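Side-chain contacts in putative hyaluronoglucosaminidase (Clostridium perfringens, PDB 6PWI), which probably hydrolyses glycosidic bonds of N-acetylhexosamine residues as a secreted family 84 glycoside hydrolase, this chain carrying its barrel-shaped catalytic domain with neighbouring domains: residues V58-G63 against N70-V75; N135-L140 against T152-I157; I564-A569 against K622-N627. All blocks are in the same frame, centred on the assembly; numbering follows the deposited sequence.

Contact 1 (V58-G63 against N70-V75); sequences VVFEEG and NRLLEV
V58 and F60, two residues apart on one face of strand 55-60, close on a single methyl of L72 from helix 66-78. The interaction across the interface is wholly apolar. V58 and L72 meet tip to tip, CG1 of V58 lying 3.5 Å from CD2 of L72. The same CD2 comes to 3.6 Å from CE1 of F60 and approaches that ring obliquely. L72 is delivered to this place by its first torsion: CG is anti to the backbone N (chi1 180°), and the side chain extends from the helix toward the strand.

Within the strand, V58 CG1 also sits 3.4 Å above the F60 ring plane, displaced toward the rim, giving the helix methyl a surface of two residues already packed together. V59, between them, faces the other way, onto L97.

On the helix, away from the apolar contact, R71 NH1 and E74 OE2, 3.3 Å apart and one turn along, form a salt bridge whose hydrogen bond is weak. F96 of strand 94-100 also packs on L72. Buried apolar packing of a helix on the strand that precedes it is characteristic of a beta-alpha-beta unit, here strand 55-60, helix 66-78 and the parallel strand 82-85.

Contact 2 (N135-L140 against T152-I157); sequences NVIAVL and TSLKAI
L154 of helix 144-158 reaches down onto strand 136-141 and meets I137 and V139 with its two terminal methyls. L154 leaves the helix already pointing at the strand, and from CB the first torsion (chi1 -78°) sets CG opposite the carbonyl carbon and beside the backbone N. At CG the chain forks. CD1 continues the extended line, anti to CA (chi2 175°), and does most of the touching: CG2 of I137 lies 3.8 Å from it and CG2 of V139 4.0 Å. Since those two strand methyls are 5.8 Å apart, I137 CG2 to V139 CG2, CD1 is lodged over the gap between them. The other branch, CD2, turns to I137 alone, at 4.0 Å from its CG2.

The two strand residues present themselves differently. I137 crosses the leucine obliquely and offers its short branch, CG2, which stands anti to the backbone N. V139 comes tip to tip, using the methyl that lies beside its own backbone N.

This is helix-on-sheet packing in a layered alpha/beta domain, the part of the chain related to domain 2 of glycosyl hydrolase family 20. I137 and V139 look to one side of the mixed sheet, while A138 between them looks to the other and packs on Y110 and F111 of helix 106-114, so this strand has a helix on each face.

No hydrogen bond crosses between strand and helix, and the polar groups of 152-157 have partners beyond the contact. S153 OG is hydrogen-bonded to K207 NZ, whereas K155 NZ makes a salt bridge with D205 OD1. I157, one turn after L154, packs on Y34 and I36 near the start of the modelled chain.

Contact 3 (I564-A569 against K622-N627); sequences INSAVA and KIIGDN
I624 carries this contact from the side of 622-627, laying its branches on S566 and A567 of helix 540-572. The backbones come close here, with the CA atoms of A567 and I624 6.1 Å apart, consistent with the small side chains of A567 and S566. At chi1 -63° CG1 of I624 is anti to the carbonyl carbon and CG2 anti to the backbone N, which sends CD1 to A567 and CG2 to S566. CD1 lies 3.9 Å from CB of A567, and CG1 is scarcely farther from that methyl. CD1 also comes close to the backbone N of A567, so the isoleucine rests on the helix surface itself. CG2 stands 3.6 Å from OG of S566. That last approach is packing: the hydroxyl is hydrogen-bonded to the carbonyl oxygen of A578 in helix 575-591, so the serine ties its helix to that neighbour while its flank receives the isoleucine.

The packing thins quickly beyond I624, itself only partly buried. It is the first residue to leave helical backbone angles after helix 613-623, and a type II turn follows from I623 to D626, closed by a 3.0 Å bond from D626 N to I623 O. G625 takes the positive phi (88°) for which such a turn favours glycine. G625 and D626 lie at the surface, as does K622 before the turn.

A567 and I623 both pack on L506, which brings helix 496-507 into the same cluster. Small residues on one helix accepting a branched aliphatic side chain from the turn that ends another are in keeping with the close-packed helical bundle that forms the C-terminal part of this chain.

In the fold
Contacts 1 and 2 belong to one domain and reach the same mixed sheet, their centres 11 Å apart. In both, a buried helix leucine meets two strand residues through apolar atoms alone. Their helices also touch each other, with polar groups taking part: R71 NE and T152 OG1 probably share a hydrogen bond, E74 and K155 form a long, weak ion pair, and V75 packs on the lysine's aliphatic part. Contact 3 stands apart, about 40 Å from contact 2 at the nearest atoms and across the chain's centre from contact 1. There helix meets helix end, a serine joins the apolar surface, and the turn lies at the surface of the chain.

Contact 1 (V58-G63 against N70-V75)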
ATOM      1  N   VAL A  58      -9.145  13.775  29.210  1.00 34.96           N
ATOM      2  CA  VAL A  58      -9.103  13.952  27.771  1.00 32.07           C
ATOM      3  C   VAL A  58      -9.728  15.302  27.423  1.00 32.67           C
ATOM      4  O   VAL A  58     -10.867  15.583  27.798  1.00 33.03           O
ATOM      5  CB  VAL A  58      -9.859  12.808  27.077  1.00 30.62           C
ATOM      6  CG1 VAL A  58      -9.983  13.050  25.585  1.00 30.93           C
ATOM      7  CG2 VAL A  58      -9.215  11.464  27.355  1.00 30.45           C
ATOM      8  N   VAL A  59      -8.980  16.114  26.666  1.00 30.59           N
ATOM      9  CA  VAL A  59      -9.439  17.420  26.227  1.00 28.98           C
ATOM     10  C   VAL A  59      -9.397  17.466  24.703  1.00 28.41           C
ATOM     11  O   VAL A  59      -8.321  17.416  24.117  1.00 29.65           O
ATOM     12  CB  VAL A  59      -8.569  18.538  26.835  1.00 28.18           C
ATOM     13  CG1 VAL A  59      -9.018  19.922  26.390  1.00 25.93           C
ATOM     14  CG2 VAL A  59      -8.498  18.439  28.352  1.00 27.49           C
ATOM     15  N   PHE A  60     -10.571  17.562  24.073  1.00 27.70           N
ATOM     16  CA  PHE A  60     -10.648  17.776  22.639  1.00 27.15           C
ATOM     17  C   PHE A  60     -11.078  19.213  22.361  1.00 27.05           C
ATOM     18  O   PHE A  60     -12.064  19.687  22.912  1.00 27.22           O
ATOM     19  CB  PHE A  60     -11.721  16.897  21.995  1.00 27.50           C
ATOM     20  CG  PHE A  60     -11.583  15.407  22.184  1.00 27.76           C
ATOM     21  CD1 PHE A  60     -10.516  14.711  21.635  1.00 27.49           C
ATOM     22  CD2 PHE A  60     -12.560  14.692  22.863  1.00 27.52           C
ATOM     23  CE1 PHE A  60     -10.409  13.337  21.798  1.00 27.42           C
ATOM     24  CE2 PHE A  60     -12.458  13.317  23.014  1.00 27.56           C
ATOM     25  CZ  PHE A  60     -11.381  12.645  22.484  1.00 27.81           C
ATOM     26  N   GLU A  61     -10.353  19.887  21.468  1.00 26.51           N
ATOM     27  CA  GLU A  61     -10.802  21.165  20.951  1.00 26.46           C
ATOM     28  C   GLU A  61     -12.038  20.941  20.088  1.00 27.09           C
ATOM     29  O   GLU A  61     -12.328  19.817  19.694  1.00 28.30           O
ATOM     30  CB  GLU A  61      -9.702  21.811  20.116  1.00 26.56           C
ATOM     31  CG  GLU A  61      -8.571  22.368  20.951  1.00 27.61           C
ATOM     32  CD  GLU A  61      -7.673  23.297  20.159  1.00 28.99           C
ATOM     33  OE1 GLU A  61      -7.899  23.431  18.939  1.00 28.55           O
ATOM     34  OE2 GLU A  61      -6.753  23.888  20.765  1.00 30.73           O
ATOM     35  N   GLU A  62     -12.735  22.037  19.776  1.00 29.27           N
ATOM     36  CA  GLU A  62     -14.009  22.025  19.073  1.00 29.90           C
ATOM     37  C   GLU A  62     -13.832  21.591  17.617  1.00 29.28           C
ATOM     38  O   GLU A  62     -14.780  21.100  17.008  1.00 31.41           O
ATOM     39  CB  GLU A  62     -14.672  23.403  19.178  1.00 30.88           C
ATOM     40  CG  GLU A  62     -15.142  23.740  20.582  1.00 32.35           C
ATOM     41  CD  GLU A  62     -16.298  22.896  21.095  1.00 34.38           C
ATOM     42  OE1 GLU A  62     -17.226  22.626  20.305  1.00 36.23           O
ATOM     43  OE2 GLU A  62     -16.275  22.509  22.285  1.00 36.90           O
ATOM     44  N   GLY A  63     -12.624  21.769  17.069  1.00 27.39           N
ATOM     45  CA  GLY A  63     -12.353  21.457  15.673  1.00 26.80           C
ATOM     46  C   GLY A  63     -12.115  19.968  15.400  1.00 26.99           C
ATOM     47  O   GLY A  63     -12.054  19.566  14.237  1.00 26.00           O
ATOM     48  N   ASN A  70     -12.654   9.106  18.313  1.00 29.00           N
ATOM     49  CA  ASN A  70     -12.716   7.650  18.374  1.00 28.63           C
ATOM     50  C   ASN A  70     -11.319   7.038  18.263  1.00 29.40           C
ATOM     51  O   ASN A  70     -11.033   6.014  18.883  1.00 29.29           O
ATOM     52  CB  ASN A  70     -13.649   7.073  17.308  1.00 27.97           C
ATOM     53  CG  ASN A  70     -15.115   7.284  17.628  1.00 29.04           C
ATOM     54  OD1 ASN A  70     -15.512   7.263  18.791  1.00 31.45           O
ATOM     55  ND2 ASN A  70     -15.936   7.472  16.611  1.00 27.21           N
ATOM     56  N   ARG A  71     -10.454   7.681  17.470  1.00 29.07           N
ATOM     57  CA  ARG A  71      -9.088   7.219  17.298  1.00 29.86           C
ATOM     58  C   ARG A  71      -8.314   7.308  18.616  1.00 30.56           C
ATOM     59  O   ARG A  71      -7.516   6.421  18.918  1.00 30.85           O
ATOM     60  CB  ARG A  71      -8.392   7.961  16.152  1.00 30.04           C
ATOM     61  CG  ARG A  71      -7.062   7.350  15.729  1.00 31.31           C
ATOM     62  CD  ARG A  71      -7.163   5.910  15.259  1.00 31.72           C
ATOM     63  NE  ARG A  71      -6.324   5.720  14.090  1.00 34.29           N
ATOM     64  CZ  ARG A  71      -6.162   4.569  13.447  1.00 36.09           C
ATOM     65  NH1 ARG A  71      -6.781   3.481  13.872  1.00 36.89           N
ATOM     66  NH2 ARG A  71      -5.380   4.509  12.383  1.00 36.99           N
ATOM     67  N   LEU A  72      -8.543   8.373  19.398  1.00 30.31           N
ATOM     68  CA  LEU A  72      -7.859   8.490  20.676  1.00 30.16           C
ATOM     69  C   LEU A  72      -8.374   7.419  21.633  1.00 31.33           C
ATOM     70  O   LEU A  72      -7.598   6.829  22.377  1.00 32.63           O
ATOM     71  CB  LEU A  72      -8.032   9.891  21.272  1.00 29.03           C
ATOM     72  CG  LEU A  72      -7.342  10.086  22.625  1.00 28.81           C
ATOM     73  CD1 LEU A  72      -5.838  10.256  22.456  1.00 28.96           C
ATOM     74  CD2 LEU A  72      -7.928  11.261  23.386  1.00 27.73           C
ATOM     75  N   LEU A  73      -9.685   7.167  21.592  1.00 32.93           N
ATOM     76  CA  LEU A  73     -10.293   6.231  22.522  1.00 35.80           C
ATOM     77  C   LEU A  73      -9.812   4.803  22.253  1.00 37.88           C
ATOM     78  O   LEU A  73      -9.644   4.034  23.198  1.00 38.95           O
ATOM     79  CB  LEU A  73     -11.820   6.371  22.491  1.00 34.66           C
ATOM     80  CG  LEU A  73     -12.347   7.752  22.894  1.00 35.54           C
ATOM     81  CD1 LEU A  73     -13.867   7.777  22.976  1.00 34.22           C
ATOM     82  CD2 LEU A  73     -11.736   8.225  24.203  1.00 34.45           C
ATOM     83  N   GLU A  74      -9.577   4.470  20.973  1.00 40.60           N
ATOM     84  CA  GLU A  74      -8.892   3.251  20.563  1.00 41.65           C
ATOM     85  C   GLU A  74      -7.526   3.179  21.239  1.00 39.96           C
ATOM     86  O   GLU A  74      -7.137   2.146  21.780  1.00 38.62           O
ATOM     87  CB  GLU A  74      -8.595   3.284  19.064  1.00 48.00           C
ATOM     88  CG  GLU A  74      -9.417   2.330  18.216  1.00 55.62           C
ATOM     89  CD  GLU A  74      -8.852   2.158  16.810  1.00 61.27           C
ATOM     90  OE1 GLU A  74      -7.869   1.400  16.658  1.00 63.84           O
ATOM     91  OE2 GLU A  74      -9.374   2.806  15.872  1.00 62.08           O
ATOM     92  N   VAL A  75      -6.794   4.294  21.188  1.00 38.50           N
ATOM     93  CA  VAL A  75      -5.441   4.340  21.714  1.00 37.08           C
ATOM     94  C   VAL A  75      -5.463   4.126  23.226  1.00 36.32           C
ATOM     95  O   VAL A  75      -4.601   3.430  23.755  1.00 37.33           O
ATOM     96  CB  VAL A  75      -4.719   5.636  21.297  1.00 36.30           C
ATOM     97  CG1 VAL A  75      -3.496   5.922  22.153  1.00 35.71           C
ATOM     98  CG2 VAL A  75      -4.346   5.604  19.823  1.00 35.00           C
TER

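Contact 2 (N135-L140 against T152-I157)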
ATOM      1  N   ASN A 135       2.795  15.060  32.660  1.00 46.06           N
ATOM      2  CA  ASN A 135       1.491  14.418  32.676  1.00 44.03           C
ATOM      3  C   ASN A 135       0.664  14.873  31.471  1.00 41.89           C
ATOM      4  O   ASN A 135      -0.545  14.651  31.445  1.00 41.25           O
ATOM      5  CB  ASN A 135       0.760  14.707  33.988  1.00 46.60           C
ATOM      6  CG  ASN A 135       0.536  16.190  34.212  1.00 48.64           C
ATOM      7  OD1 ASN A 135       1.304  17.023  33.728  1.00 49.06           O
ATOM      8  ND2 ASN A 135      -0.519  16.530  34.933  1.00 48.02           N
ATOM      9  N   VAL A 136       1.313  15.510  30.484  1.00 39.05           N
ATOM     10  CA  VAL A 136       0.620  15.972  29.288  1.00 37.23           C
ATOM     11  C   VAL A 136       1.073  15.168  28.068  1.00 34.84           C
ATOM     12  O   VAL A 136       2.255  15.165  27.719  1.00 34.07           O
ATOM     13  CB  VAL A 136       0.815  17.483  29.046  1.00 37.91           C
ATOM     14  CG1 VAL A 136      -0.098  17.986  27.936  1.00 37.42           C
ATOM     15  CG2 VAL A 136       0.619  18.302  30.313  1.00 38.43           C
ATOM     16  N   ILE A 137       0.112  14.499  27.420  1.00 31.24           N
ATOM     17  CA  ILE A 137       0.330  13.946  26.090  1.00 30.57           C
ATOM     18  C   ILE A 137      -0.533  14.741  25.114  1.00 29.22           C
ATOM     19  O   ILE A 137      -1.759  14.682  25.179  1.00 29.36           O
ATOM     20  CB  ILE A 137       0.030  12.434  26.044  1.00 30.13           C
ATOM     21  CG1 ILE A 137       0.927  11.655  27.009  1.00 31.34           C
ATOM     22  CG2 ILE A 137       0.138  11.893  24.627  1.00 28.75           C
ATOM     23  CD1 ILE A 137       0.489  10.225  27.232  1.00 33.11           C
ATOM     24  N   ALA A 138       0.122  15.491  24.222  1.00 27.15           N
ATOM     25  CA  ALA A 138      -0.589  16.444  23.385  1.00 27.34           C
ATOM     26  C   ALA A 138      -0.340  16.177  21.898  1.00 26.80           C
ATOM     27  O   ALA A 138       0.720  15.687  21.505  1.00 28.03           O
ATOM     28  CB  ALA A 138      -0.206  17.857  23.774  1.00 26.49           C
ATOM     29  N   VAL A 139      -1.342  16.520  21.082  1.00 24.62           N
ATOM     30  CA  VAL A 139      -1.227  16.504  19.634  1.00 23.24           C
ATOM     31  C   VAL A 139      -1.809  17.811  19.112  1.00 23.62           C
ATOM     32  O   VAL A 139      -2.938  18.169  19.448  1.00 24.08           O
ATOM     33  CB  VAL A 139      -1.963  15.299  19.014  1.00 21.97           C
ATOM     34  CG1 VAL A 139      -1.996  15.369  17.495  1.00 21.00           C
ATOM     35  CG2 VAL A 139      -1.393  13.969  19.480  1.00 21.63           C
ATOM     36  N   LEU A 140      -1.029  18.510  18.286  1.00 23.34           N
ATOM     37  CA  LEU A 140      -1.521  19.678  17.580  1.00 24.16           C
ATOM     38  C   LEU A 140      -1.332  19.436  16.087  1.00 25.08           C
ATOM     39  O   LEU A 140      -0.205  19.237  15.637  1.00 25.89           O
ATOM     40  CB  LEU A 140      -0.739  20.911  18.045  1.00 23.92           C
ATOM     41  CG  LEU A 140      -1.331  22.258  17.633  1.00 23.85           C
ATOM     42  CD1 LEU A 140      -2.612  22.546  18.399  1.00 23.28           C
ATOM     43  CD2 LEU A 140      -0.331  23.381  17.846  1.00 23.14           C
ATOM     44  N   THR A 152      -2.447   8.409  15.474  1.00 24.04           N
ATOM     45  CA  THR A 152      -2.034   7.139  14.896  1.00 24.56           C
ATOM     46  C   THR A 152      -0.588   6.847  15.290  1.00 24.93           C
ATOM     47  O   THR A 152      -0.247   5.702  15.579  1.00 25.53           O
ATOM     48  CB  THR A 152      -2.258   7.082  13.374  1.00 25.13           C
ATOM     49  OG1 THR A 152      -3.651   7.235  13.090  1.00 25.92           O
ATOM     50  CG2 THR A 152      -1.772   5.791  12.747  1.00 23.71           C
ATOM     51  N   SER A 153       0.258   7.882  15.318  1.00 24.66           N
ATOM     52  CA  SER A 153       1.618   7.683  15.789  1.00 24.94           C
ATOM     53  C   SER A 153       1.610   7.225  17.244  1.00 26.80           C
ATOM     54  O   SER A 153       2.377   6.332  17.598  1.00 27.20           O
ATOM     55  CB  SER A 153       2.478   8.886  15.575  1.00 24.20           C
ATOM     56  OG  SER A 153       2.796   9.019  14.197  1.00 22.99           O
ATOM     57  N   LEU A 154       0.706   7.792  18.064  1.00 28.57           N
ATOM     58  CA  LEU A 154       0.560   7.356  19.450  1.00 29.46           C
ATOM     59  C   LEU A 154       0.115   5.895  19.515  1.00 29.68           C
ATOM     60  O   LEU A 154       0.517   5.167  20.421  1.00 29.90           O
ATOM     61  CB  LEU A 154      -0.435   8.250  20.193  1.00 30.51           C
ATOM     62  CG  LEU A 154       0.090   9.609  20.653  1.00 31.59           C
ATOM     63  CD1 LEU A 154      -1.040  10.429  21.269  1.00 30.84           C
ATOM     64  CD2 LEU A 154       1.248   9.449  21.632  1.00 30.39           C
ATOM     65  N   LYS A 155      -0.723   5.486  18.554  1.00 28.63           N
ATOM     66  CA  LYS A 155      -1.224   4.125  18.496  1.00 28.36           C
ATOM     67  C   LYS A 155      -0.056   3.171  18.257  1.00 29.08           C
ATOM     68  O   LYS A 155       0.024   2.107  18.871  1.00 28.42           O
ATOM     69  CB  LYS A 155      -2.272   3.970  17.392  1.00 28.25           C
ATOM     70  CG  LYS A 155      -3.051   2.666  17.461  1.00 30.13           C
ATOM     71  CD  LYS A 155      -3.728   2.245  16.182  1.00 30.90           C
ATOM     72  CE  LYS A 155      -4.266   0.836  16.293  1.00 31.52           C
ATOM     73  NZ  LYS A 155      -4.875   0.396  15.019  1.00 33.40           N
ATOM     74  N   ALA A 156       0.844   3.572  17.355  1.00 29.10           N
ATOM     75  CA  ALA A 156       2.037   2.795  17.081  1.00 29.66           C
ATOM     76  C   ALA A 156       2.896   2.712  18.344  1.00 31.42           C
ATOM     77  O   ALA A 156       3.439   1.652  18.654  1.00 32.49           O
ATOM     78  CB  ALA A 156       2.784   3.387  15.908  1.00 27.90           C
ATOM     79  N   ILE A 157       2.987   3.823  19.089  1.00 31.76           N
ATOM     80  CA  ILE A 157       3.832   3.857  20.274  1.00 32.20           C
ATOM     81  C   ILE A 157       3.246   2.932  21.340  1.00 34.44           C
ATOM     82  O   ILE A 157       3.964   2.122  21.929  1.00 33.85           O
ATOM     83  CB  ILE A 157       4.054   5.298  20.781  1.00 31.01           C
ATOM     84  CG1 ILE A 157       4.875   6.121  19.782  1.00 29.89           C
ATOM     85  CG2 ILE A 157       4.713   5.275  22.153  1.00 30.91           C
ATOM     86  CD1 ILE A 157       5.156   7.548  20.207  1.00 29.18           C
TER

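Contact 3 (I564-A569 against K622-N627)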
ATOM      1  N   ILE A 564      19.631 -32.074  -3.580  1.00 26.48           N
ATOM      2  CA  ILE A 564      20.827 -31.919  -2.772  1.00 26.38           C
ATOM      3  C   ILE A 564      21.171 -33.250  -2.103  1.00 27.14           C
ATOM      4  O   ILE A 564      22.339 -33.624  -2.037  1.00 29.17           O
ATOM      5  CB  ILE A 564      20.687 -30.781  -1.745  1.00 26.25           C
ATOM      6  CG1 ILE A 564      20.507 -29.427  -2.436  1.00 26.69           C
ATOM      7  CG2 ILE A 564      21.882 -30.775  -0.801  1.00 25.43           C
ATOM      8  CD1 ILE A 564      19.896 -28.359  -1.552  1.00 27.14           C
ATOM      9  N   ASN A 565      20.157 -33.968  -1.616  1.00 26.83           N
ATOM     10  CA  ASN A 565      20.428 -35.230  -0.947  1.00 26.21           C
ATOM     11  C   ASN A 565      21.026 -36.221  -1.940  1.00 25.26           C
ATOM     12  O   ASN A 565      21.932 -36.966  -1.591  1.00 24.87           O
ATOM     13  CB  ASN A 565      19.221 -35.780  -0.182  1.00 26.56           C
ATOM     14  CG  ASN A 565      19.041 -35.140   1.181  1.00 27.24           C
ATOM     15  OD1 ASN A 565      19.988 -34.620   1.770  1.00 27.31           O
ATOM     16  ND2 ASN A 565      17.825 -35.179   1.698  1.00 28.77           N
ATOM     17  N   SER A 566      20.543 -36.175  -3.186  1.00 24.55           N
ATOM     18  CA  SER A 566      20.998 -37.058  -4.246  1.00 23.14           C
ATOM     19  C   SER A 566      22.466 -36.786  -4.565  1.00 23.70           C
ATOM     20  O   SER A 566      23.256 -37.718  -4.687  1.00 25.30           O
ATOM     21  CB  SER A 566      20.127 -36.896  -5.457  1.00 22.25           C
ATOM     22  OG  SER A 566      20.622 -37.652  -6.545  1.00 22.01           O
ATOM     23  N   ALA A 567      22.822 -35.504  -4.697  1.00 24.08           N
ATOM     24  CA  ALA A 567      24.185 -35.106  -5.018  1.00 24.64           C
ATOM     25  C   ALA A 567      25.140 -35.583  -3.926  1.00 25.22           C
ATOM     26  O   ALA A 567      26.221 -36.076  -4.231  1.00 26.04           O
ATOM     27  CB  ALA A 567      24.271 -33.613  -5.220  1.00 23.37           C
ATOM     28  N   VAL A 568      24.719 -35.442  -2.661  1.00 26.14           N
ATOM     29  CA  VAL A 568      25.504 -35.855  -1.506  1.00 26.54           C
ATOM     30  C   VAL A 568      25.713 -37.371  -1.532  1.00 27.53           C
ATOM     31  O   VAL A 568      26.846 -37.834  -1.450  1.00 28.11           O
ATOM     32  CB  VAL A 568      24.882 -35.379  -0.176  1.00 25.39           C
ATOM     33  CG1 VAL A 568      25.537 -36.047   1.023  1.00 23.45           C
ATOM     34  CG2 VAL A 568      24.947 -33.863  -0.035  1.00 25.16           C
ATOM     35  N   ALA A 569      24.619 -38.135  -1.658  1.00 27.71           N
ATOM     36  CA  ALA A 569      24.683 -39.588  -1.715  1.00 28.18           C
ATOM     37  C   ALA A 569      25.631 -40.031  -2.831  1.00 30.24           C
ATOM     38  O   ALA A 569      26.379 -41.000  -2.673  1.00 30.18           O
ATOM     39  CB  ALA A 569      23.302 -40.170  -1.897  1.00 25.54           C
ATOM     40  N   LYS A 622      20.155 -31.588 -14.007  1.00 29.60           N
ATOM     41  CA  LYS A 622      20.997 -31.736 -15.187  1.00 29.96           C
ATOM     42  C   LYS A 622      22.407 -32.178 -14.794  1.00 29.49           C
ATOM     43  O   LYS A 622      23.039 -32.940 -15.515  1.00 32.28           O
ATOM     44  CB  LYS A 622      21.109 -30.419 -15.957  1.00 32.03           C
ATOM     45  CG  LYS A 622      20.006 -30.153 -16.969  1.00 37.54           C
ATOM     46  CD  LYS A 622      20.044 -28.730 -17.514  1.00 43.55           C
ATOM     47  CE  LYS A 622      18.675 -28.186 -17.884  1.00 45.72           C
ATOM     48  NZ  LYS A 622      18.554 -26.739 -17.572  1.00 48.41           N
ATOM     49  N   ILE A 623      22.909 -31.680 -13.663  1.00 27.89           N
ATOM     50  CA  ILE A 623      24.283 -31.934 -13.271  1.00 26.73           C
ATOM     51  C   ILE A 623      24.388 -33.327 -12.658  1.00 28.56           C
ATOM     52  O   ILE A 623      25.290 -34.085 -13.000  1.00 30.36           O
ATOM     53  CB  ILE A 623      24.818 -30.831 -12.335  1.00 24.96           C
ATOM     54  CG1 ILE A 623      24.952 -29.492 -13.066  1.00 24.36           C
ATOM     55  CG2 ILE A 623      26.130 -31.253 -11.695  1.00 23.59           C
ATOM     56  CD1 ILE A 623      25.069 -28.291 -12.149  1.00 23.07           C
ATOM     57  N   ILE A 624      23.478 -33.666 -11.740  1.00 29.81           N
ATOM     58  CA  ILE A 624      23.570 -34.951 -11.071  1.00 30.71           C
ATOM     59  C   ILE A 624      23.445 -36.047 -12.126  1.00 34.06           C
ATOM     60  O   ILE A 624      22.523 -36.032 -12.939  1.00 36.13           O
ATOM     61  CB  ILE A 624      22.514 -35.075  -9.957  1.00 29.40           C
ATOM     62  CG1 ILE A 624      22.744 -34.031  -8.860  1.00 29.51           C
ATOM     63  CG2 ILE A 624      22.482 -36.488  -9.392  1.00 29.12           C
ATOM     64  CD1 ILE A 624      21.547 -33.799  -7.966  1.00 29.50           C
ATOM     65  N   GLY A 625      24.418 -36.962 -12.144  1.00 36.02           N
ATOM     66  CA  GLY A 625      24.364 -38.086 -13.063  1.00 40.38           C
ATOM     67  C   GLY A 625      24.999 -37.787 -14.421  1.00 43.29           C
ATOM     68  O   GLY A 625      25.187 -38.695 -15.223  1.00 43.46           O
ATOM     69  N   ASP A 626      25.308 -36.514 -14.679  1.00 46.87           N
ATOM     70  CA  ASP A 626      26.089 -36.128 -15.843  1.00 52.46           C
ATOM     71  C   ASP A 626      27.309 -35.356 -15.349  1.00 55.80           C
ATOM     72  O   ASP A 626      27.603 -34.261 -15.828  1.00 54.51           O
ATOM     73  CB  ASP A 626      25.226 -35.343 -16.837  1.00 56.47           C
ATOM     74  CG  ASP A 626      25.635 -35.464 -18.298  1.00 59.47           C
ATOM     75  OD1 ASP A 626      24.743 -35.300 -19.161  1.00 61.44           O
ATOM     76  OD2 ASP A 626      26.835 -35.705 -18.571  1.00 60.44           O
ATOM     77  N   ASN A 627      28.008 -35.944 -14.370  1.00 62.75           N
ATOM     78  CA  ASN A 627      29.028 -35.235 -13.611  1.00 69.53           C
ATOM     79  C   ASN A 627      30.189 -36.188 -13.292  1.00 76.81           C
ATOM     80  O   ASN A 627      29.903 -37.267 -12.726  1.00 86.81           O
ATOM     81  CB  ASN A 627      28.433 -34.602 -12.347  1.00 65.65           C
ATOM     82  CG  ASN A 627      29.168 -33.365 -11.869  1.00 63.70           C
ATOM     83  OD1 ASN A 627      29.635 -32.560 -12.675  1.00 63.26           O
ATOM     84  ND2 ASN A 627      29.256 -33.196 -10.558  1.00 56.60           N
TER